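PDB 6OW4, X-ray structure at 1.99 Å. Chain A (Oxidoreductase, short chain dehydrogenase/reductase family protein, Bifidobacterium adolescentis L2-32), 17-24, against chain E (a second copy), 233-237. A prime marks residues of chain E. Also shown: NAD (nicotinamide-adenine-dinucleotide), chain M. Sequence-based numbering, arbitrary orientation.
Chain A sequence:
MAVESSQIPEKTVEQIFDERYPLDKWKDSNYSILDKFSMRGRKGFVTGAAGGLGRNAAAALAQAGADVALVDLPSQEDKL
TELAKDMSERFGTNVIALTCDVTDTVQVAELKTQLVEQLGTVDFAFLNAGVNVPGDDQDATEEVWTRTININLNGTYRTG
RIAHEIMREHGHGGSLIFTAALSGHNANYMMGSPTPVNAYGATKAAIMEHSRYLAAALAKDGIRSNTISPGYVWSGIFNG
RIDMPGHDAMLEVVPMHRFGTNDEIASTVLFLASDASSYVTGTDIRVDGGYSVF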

# COMPACT_ATOMS: atom_id res chain seq x y z
N PHE A 17 21.14 -26.70 -6.59
CA PHE A 17 20.98 -25.81 -7.78
C PHE A 17 20.66 -26.66 -9.01
O PHE A 17 21.12 -27.82 -9.05
CB PHE A 17 22.25 -24.99 -8.03
CG PHE A 17 22.43 -23.79 -7.13
CD1 PHE A 17 21.87 -23.73 -5.86
CD2 PHE A 17 23.22 -22.72 -7.55
CE1 PHE A 17 22.06 -22.62 -5.05
CE2 PHE A 17 23.41 -21.62 -6.74
CZ PHE A 17 22.83 -21.57 -5.49
N ASP A 18 19.89 -26.12 -9.96
CA ASP A 18 19.52 -26.77 -11.24
C ASP A 18 18.65 -28.00 -10.97
O ASP A 18 17.53 -28.07 -11.50
CB ASP A 18 20.76 -27.18 -12.05
CG ASP A 18 21.79 -26.07 -12.23
OD1 ASP A 18 21.38 -24.97 -12.65
OD2 ASP A 18 22.98 -26.32 -11.95
N GLU A 19 19.17 -28.94 -10.17
CA GLU A 19 18.53 -30.23 -9.82
C GLU A 19 17.28 -30.00 -8.96
O GLU A 19 16.32 -30.79 -9.10
CB GLU A 19 19.54 -31.14 -9.11
CG GLU A 19 20.69 -31.60 -10.00
CD GLU A 19 21.93 -30.73 -10.01
OE1 GLU A 19 22.50 -30.51 -8.92
OE2 GLU A 19 22.34 -30.29 -11.10
N ARG A 20 17.27 -28.96 -8.11
CA ARG A 20 16.14 -28.64 -7.20
C ARG A 20 15.33 -27.43 -7.72
O ARG A 20 14.31 -27.11 -7.08
CB ARG A 20 16.63 -28.39 -5.77
CG ARG A 20 17.43 -27.11 -5.57
CD ARG A 20 17.72 -26.92 -4.09
NE ARG A 20 18.96 -26.19 -3.83
CZ ARG A 20 19.64 -26.23 -2.69
NH1 ARG A 20 19.23 -26.97 -1.67
NH2 ARG A 20 20.76 -25.53 -2.56
N TYR A 21 15.76 -26.80 -8.82
CA TYR A 21 15.05 -25.68 -9.48
C TYR A 21 14.87 -25.99 -10.97
O TYR A 21 15.54 -25.38 -11.81
CB TYR A 21 15.80 -24.36 -9.29
CG TYR A 21 15.95 -23.91 -7.86
CD1 TYR A 21 14.85 -23.70 -7.05
CD2 TYR A 21 17.20 -23.65 -7.31
CE1 TYR A 21 14.98 -23.27 -5.73
CE2 TYR A 21 17.35 -23.22 -6.00
CZ TYR A 21 16.24 -23.03 -5.21
OH TYR A 21 16.37 -22.60 -3.92
N PRO A 22 13.99 -26.94 -11.35
CA PRO A 22 13.74 -27.25 -12.76
C PRO A 22 13.27 -26.03 -13.56
O PRO A 22 12.39 -25.32 -13.10
CB PRO A 22 12.64 -28.32 -12.73
CG PRO A 22 12.72 -28.91 -11.34
CD PRO A 22 13.18 -27.78 -10.45
N LEU A 23 13.85 -25.82 -14.75
CA LEU A 23 13.63 -24.62 -15.60
C LEU A 23 12.38 -24.81 -16.47
O LEU A 23 11.66 -23.82 -16.68
CB LEU A 23 14.87 -24.36 -16.45
CG LEU A 23 15.92 -23.44 -15.83
CD1 LEU A 23 16.48 -24.03 -14.55
CD2 LEU A 23 17.04 -23.15 -16.81
N ASP A 24 12.14 -26.03 -16.97
CA ASP A 24 11.07 -26.33 -17.96
C ASP A 24 10.42 -27.68 -17.64
O ASP A 24 10.75 -28.68 -18.32
CB ASP A 24 11.63 -26.30 -19.38
CG ASP A 24 12.32 -24.99 -19.74
OD1 ASP A 24 13.52 -24.86 -19.44
OD2 ASP A 24 11.64 -24.12 -20.31
N VAL E 233 13.01 -15.88 -8.37
CA VAL E 233 12.68 -17.05 -9.24
C VAL E 233 13.96 -17.51 -9.93
O VAL E 233 14.60 -16.69 -10.62
CB VAL E 233 11.58 -16.70 -10.27
CG1 VAL E 233 11.18 -17.91 -11.09
CG2 VAL E 233 10.36 -16.08 -9.60
N TRP E 234 14.32 -18.78 -9.75
CA TRP E 234 15.45 -19.44 -10.45
C TRP E 234 15.02 -19.76 -11.89
O TRP E 234 14.54 -20.89 -12.13
CB TRP E 234 15.91 -20.69 -9.69
CG TRP E 234 17.21 -21.24 -10.19
CD1 TRP E 234 17.39 -22.16 -11.18
CD2 TRP E 234 18.52 -20.88 -9.73
NE1 TRP E 234 18.72 -22.40 -11.36
CE2 TRP E 234 19.44 -21.63 -10.48
CE3 TRP E 234 19.00 -20.00 -8.75
CZ2 TRP E 234 20.82 -21.53 -10.29
CZ3 TRP E 234 20.36 -19.90 -8.56
CH2 TRP E 234 21.26 -20.66 -9.32
N SER E 235 15.15 -18.78 -12.79
CA SER E 235 14.60 -18.81 -14.17
C SER E 235 15.64 -19.31 -15.18
O SER E 235 15.23 -19.75 -16.27
CB SER E 235 14.07 -17.46 -14.57
OG SER E 235 15.08 -16.47 -14.45
N GLY E 236 16.93 -19.26 -14.83
CA GLY E 236 18.06 -19.58 -15.72
C GLY E 236 18.94 -18.37 -15.98
O GLY E 236 20.03 -18.55 -16.56
N ILE E 237 18.47 -17.18 -15.58
CA ILE E 237 19.26 -15.90 -15.60
C ILE E 237 20.46 -16.05 -14.65
O ILE E 237 21.48 -15.38 -14.90
CB ILE E 237 18.36 -14.69 -15.24
CG1 ILE E 237 18.99 -13.36 -15.65
CG2 ILE E 237 17.98 -14.70 -13.76
CD1 ILE E 237 19.08 -13.15 -17.14
PA NAD M . 15.25 -13.31 -18.62
O1A NAD M . 15.73 -14.66 -19.02
O2A NAD M . 16.34 -12.27 -18.88
O5B NAD M . 13.94 -12.96 -19.46
C5B NAD M . 13.75 -11.64 -19.96
C4B NAD M . 13.60 -11.71 -21.51
O4B NAD M . 13.23 -10.27 -22.00
C3B NAD M . 14.68 -12.04 -22.08
O3B NAD M . 14.50 -13.24 -22.91
C2B NAD M . 15.12 -10.77 -23.06
O2B NAD M . 15.70 -11.25 -24.31
C1B NAD M . 14.04 -10.11 -23.28
N9A NAD M . 14.40 -8.67 -23.52
C8A NAD M . 15.17 -7.72 -22.95
N7A NAD M . 15.08 -6.59 -23.71
C5A NAD M . 14.26 -6.86 -24.75
C6A NAD M . 13.84 -6.06 -25.81
N6A NAD M . 14.08 -4.72 -26.23
N1A NAD M . 13.00 -6.58 -26.74
C2A NAD M . 12.56 -7.88 -26.65
N3A NAD M . 12.98 -8.67 -25.59
C4A NAD M . 13.83 -8.15 -24.65
O3 NAD M . 14.86 -13.31 -17.02
PN NAD M . 13.42 -13.74 -16.42
O1N NAD M . 12.71 -14.69 -17.36
O2N NAD M . 13.65 -14.42 -15.08
O5D NAD M . 12.56 -12.42 -16.18
C5D NAD M . 11.43 -12.12 -16.98
C4D NAD M . 10.75 -10.87 -16.37
O4D NAD M . 10.57 -11.07 -15.10
C3D NAD M . 11.64 -9.64 -16.48
O3D NAD M . 10.89 -8.54 -16.80
C2D NAD M . 12.26 -9.50 -15.05
O2D NAD M . 12.69 -8.10 -14.81
C1D NAD M . 11.29 -9.86 -14.29
N1N NAD M . 11.64 -10.36 -12.97
C2N NAD M . 12.40 -11.51 -12.82
C3N NAD M . 12.71 -11.99 -11.54
C7N NAD M . 13.56 -13.27 -11.37
O7N NAD M . 13.49 -14.15 -12.21
N7N NAD M . 14.41 -13.42 -10.24
C4N NAD M . 12.27 -11.31 -10.43
C5N NAD M . 11.50 -10.17 -10.57
C6N NAD M . 11.19 -9.70 -11.85
O HOH W 1 12.64 -22.66 -12.61

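Two irregular loops from two copies of the protein meet around one indole, burying 333 Å² in all. Neither forms regular secondary structure, and no direct hydrogen bond joins them; the backbones approach with Tyr21 CA 6.3 Å from Trp234′ CA and Leu23 CA 6.1 Å from Ser235′ CA. Val233′ points its side chain away from chain A, and its carbonyl serves the cofactor: NAD N7N donates to Val233′ O at 3.3 Å. Trp234′ turns the other way, toward chain A, and supplies most of the contact from its side. Tyr21 lies over one face of the indole in an offset stack with the five-membered ring, the centroids 4.9 Å apart and the planes 25° from parallel, while Tyr21 CB comes to 3.3 Å from Trp234′ CD1. Tyr21 OH is hydrogen-bonded elsewhere in the structure. Phe17 meets the six-membered ring obliquely, with planes at 57° and Phe17 CD2 3.3 Å from Trp234′ CH2. At the indole edge, Leu23 CD1 adds an apolar contact 4.0 Å from Trp234′ CD1, and Asp18 OD1 stands 3.9 Å from Trp234′ NE1, too far for a hydrogen bond. The polar link is instead a water, which donates to both Trp234′ O (2.6 Å from the water O) and Pro22 O (2.7 Å from the same O), joining two carbonyls that could not bond to each other. Ser235′ directs its side chain away, where Ser235′ OG donates to the phosphate oxygen NAD O2N at 2.6 Å; its backbone faces Leu23, with Ser235′ O 3.8 Å from Leu23 CG. At Gly236′, Leu23 CD2 packs 3.9 Å from Gly236′ CA. A CB here would sit a tight 3.1 Å from Leu23 CD2 and, at phi 116°, jam against the preceding carbonyl oxygen. Ile237′ leaves the contact, its CD1 reaching 3.4 Å from NAD O2A.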